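Local coordinates for protein glycerol dehydratase (Clostridium butyricum, PDB 1R9D) that probably dehydrates glycerol without coenzyme B12, as a lyase of the glycyl-radical, pyruvate formate lyase-like family, at residues S29-I33 and K118-V122. Coordinates in Å, arbitrary orientation, origin at the centre of the assembly. Residues are numbered along the deposited sequence.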
ATOM      1  N   SER A  29     -25.270  10.896 -13.697  1.00 30.35           N
ATOM      2  CA  SER A  29     -23.960  11.354 -13.246  1.00 31.12           C
ATOM      3  C   SER A  29     -23.801  11.766 -11.783  1.00 30.78           C
ATOM      4  O   SER A  29     -22.684  12.033 -11.343  1.00 32.10           O
ATOM      5  CB  SER A  29     -23.492  12.508 -14.141  1.00 31.70           C
ATOM      6  OG  SER A  29     -24.434  13.568 -14.133  1.00 32.92           O
ATOM      7  N   GLU A  30     -24.894  11.814 -11.029  1.00 30.30           N
ATOM      8  CA  GLU A  30     -24.822  12.213  -9.625  1.00 30.34           C
ATOM      9  C   GLU A  30     -23.713  11.514  -8.830  1.00 29.82           C
ATOM     10  O   GLU A  30     -22.855  12.174  -8.233  1.00 28.21           O
ATOM     11  CB  GLU A  30     -26.161  11.971  -8.928  1.00 32.28           C
ATOM     12  CG  GLU A  30     -27.221  13.058  -9.133  1.00 36.36           C
ATOM     13  CD  GLU A  30     -27.781  13.106 -10.543  1.00 38.21           C
ATOM     14  OE1 GLU A  30     -27.867  12.039 -11.190  1.00 37.80           O
ATOM     15  OE2 GLU A  30     -28.155  14.213 -10.998  1.00 39.42           O
ATOM     16  N   ARG A  31     -23.717  10.185  -8.812  1.00 28.17           N
ATOM     17  CA  ARG A  31     -22.692   9.475  -8.052  1.00 27.06           C
ATOM     18  C   ARG A  31     -21.274   9.831  -8.489  1.00 26.27           C
ATOM     19  O   ARG A  31     -20.405  10.071  -7.651  1.00 26.84           O
ATOM     20  CB  ARG A  31     -22.877   7.954  -8.149  1.00 26.76           C
ATOM     21  CG  ARG A  31     -21.882   7.193  -7.257  1.00 25.75           C
ATOM     22  CD  ARG A  31     -21.907   5.686  -7.492  1.00 25.28           C
ATOM     23  NE  ARG A  31     -20.964   4.986  -6.614  1.00 25.16           N
ATOM     24  CZ  ARG A  31     -19.645   4.951  -6.785  1.00 24.45           C
ATOM     25  NH1 ARG A  31     -19.080   5.575  -7.812  1.00 24.24           N
ATOM     26  NH2 ARG A  31     -18.884   4.285  -5.923  1.00 24.07           N
ATOM     27  N   ALA A  32     -21.040   9.872  -9.797  1.00 26.16           N
ATOM     28  CA  ALA A  32     -19.717  10.183 -10.323  1.00 27.30           C
ATOM     29  C   ALA A  32     -19.217  11.536  -9.836  1.00 28.55           C
ATOM     30  O   ALA A  32     -18.048  11.690  -9.475  1.00 28.20           O
ATOM     31  CB  ALA A  32     -19.740  10.157 -11.845  1.00 27.87           C
ATOM     32  N   ILE A  33     -20.106  12.521  -9.841  1.00 28.95           N
ATOM     33  CA  ILE A  33     -19.742  13.861  -9.396  1.00 29.91           C
ATOM     34  C   ILE A  33     -19.404  13.871  -7.903  1.00 29.44           C
ATOM     35  O   ILE A  33     -18.418  14.480  -7.488  1.00 30.31           O
ATOM     36  CB  ILE A  33     -20.892  14.868  -9.682  1.00 31.00           C
ATOM     37  CG1 ILE A  33     -20.846  15.324 -11.144  1.00 32.61           C
ATOM     38  CG2 ILE A  33     -20.758  16.099  -8.792  1.00 30.07           C
ATOM     39  CD1 ILE A  33     -20.894  14.212 -12.162  1.00 36.76           C
ATOM     40  N   LYS A 118     -21.046  17.390 -17.425  1.00 36.97           N
ATOM     41  CA  LYS A 118     -20.567  17.242 -16.058  1.00 37.33           C
ATOM     42  C   LYS A 118     -19.531  16.138 -15.888  1.00 36.08           C
ATOM     43  O   LYS A 118     -18.699  16.202 -14.980  1.00 36.00           O
ATOM     44  CB  LYS A 118     -21.739  17.005 -15.105  1.00 38.64           C
ATOM     45  CG  LYS A 118     -22.632  18.229 -14.932  1.00 42.23           C
ATOM     46  CD  LYS A 118     -23.720  17.995 -13.901  1.00 43.49           C
ATOM     47  CE  LYS A 118     -24.552  19.256 -13.701  1.00 46.09           C
ATOM     48  NZ  LYS A 118     -25.604  19.085 -12.659  1.00 47.20           N
ATOM     49  N   LEU A 119     -19.569  15.131 -16.756  1.00 34.33           N
ATOM     50  CA  LEU A 119     -18.602  14.043 -16.661  1.00 33.95           C
ATOM     51  C   LEU A 119     -17.206  14.464 -17.110  1.00 33.88           C
ATOM     52  O   LEU A 119     -16.224  13.808 -16.778  1.00 31.95           O
ATOM     53  CB  LEU A 119     -19.065  12.838 -17.487  1.00 33.85           C
ATOM     54  CG  LEU A 119     -20.274  12.079 -16.943  1.00 33.88           C
ATOM     55  CD1 LEU A 119     -20.658  10.976 -17.918  1.00 35.28           C
ATOM     56  CD2 LEU A 119     -19.939  11.490 -15.576  1.00 35.16           C
ATOM     57  N   LYS A 120     -17.107  15.559 -17.860  1.00 34.59           N
ATOM     58  CA  LYS A 120     -15.804  16.021 -18.329  1.00 35.05           C
ATOM     59  C   LYS A 120     -14.795  16.140 -17.188  1.00 35.06           C
ATOM     60  O   LYS A 120     -13.674  15.642 -17.290  1.00 35.52           O
ATOM     61  CB  LYS A 120     -15.934  17.369 -19.043  1.00 36.84           C
ATOM     62  CG  LYS A 120     -16.651  17.294 -20.378  1.00 38.87           C
ATOM     63  CD  LYS A 120     -16.809  18.677 -20.997  1.00 41.01           C
ATOM     64  CE  LYS A 120     -17.513  18.599 -22.345  1.00 42.64           C
ATOM     65  NZ  LYS A 120     -17.711  19.946 -22.955  1.00 44.23           N
ATOM     66  N   ASP A 121     -15.193  16.798 -16.103  1.00 35.07           N
ATOM     67  CA  ASP A 121     -14.300  16.965 -14.959  1.00 35.57           C
ATOM     68  C   ASP A 121     -13.973  15.620 -14.306  1.00 34.68           C
ATOM     69  O   ASP A 121     -12.883  15.430 -13.765  1.00 34.56           O
ATOM     70  CB  ASP A 121     -14.930  17.884 -13.913  1.00 36.57           C
ATOM     71  CG  ASP A 121     -13.989  18.175 -12.761  1.00 38.35           C
ATOM     72  OD1 ASP A 121     -12.950  18.827 -12.995  1.00 40.30           O
ATOM     73  OD2 ASP A 121     -14.279  17.747 -11.624  1.00 39.53           O
ATOM     74  N   VAL A 122     -14.929  14.698 -14.347  1.00 34.08           N
ATOM     75  CA  VAL A 122     -14.733  13.377 -13.761  1.00 33.08           C
ATOM     76  C   VAL A 122     -13.599  12.661 -14.493  1.00 32.56           C
ATOM     77  O   VAL A 122     -12.671  12.153 -13.866  1.00 32.29           O
ATOM     78  CB  VAL A 122     -16.025  12.532 -13.852  1.00 33.56           C
ATOM     79  CG1 VAL A 122     -15.782  11.140 -13.278  1.00 33.04           C
ATOM     80  CG2 VAL A 122     -17.147  13.220 -13.091  1.00 32.64           C
TER
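The first turn of helix 30-40 packs against the middle of helix 113-125 mainly through aliphatic side chains, with no hydrogen bond between the two segments. Ile-33 reaches across with its end: its CA-CB bond runs sideways, but the m,p rotamer swings CD1 to the facing helix, 4.0 Å from Val-122 CG2, 4.1 Å from Lys-118 CB and 4.5 Å from Leu-119 CD2, so that the methyl sits among three side chains of one helical turn. Leu-119 (m,t) does the same from the facing helix, bringing CD2 to 4.0 Å from both Ala-32 CB and Ser-29 CB. Val-122, in the t rotamer, places CG2 4.2 Å from Ala-32 CB and 4.0 Å from Ala-32 O; the single methyl of Ala-32 is consistent with the close approach of the backbones, the CA atoms of Ile-33 and Val-122 being 6.7 Å apart. Glycyl-radical enzymes of the pyruvate formate lyase family have a beta/alpha barrel surrounded by helices; this largely buried contact joins two helices from the N-terminal part of the chain, its centre about 27 Å from the chain centre. Polar groups border this apolar patch. Lys-118 starts toward Ile-33, but its extended chain carries NZ away, leaving the CB methylene for packing. Ser-29, just before the helix, is in the p rotamer, and its OG makes a weak hydrogen bond to Ser-115, one turn before Leu-119. Asp-121 forms a salt bridge with Lys-40, linking the helices again farther along, while Arg-31, t at chi1 to chi3, extends to a salt bridge with Glu-88.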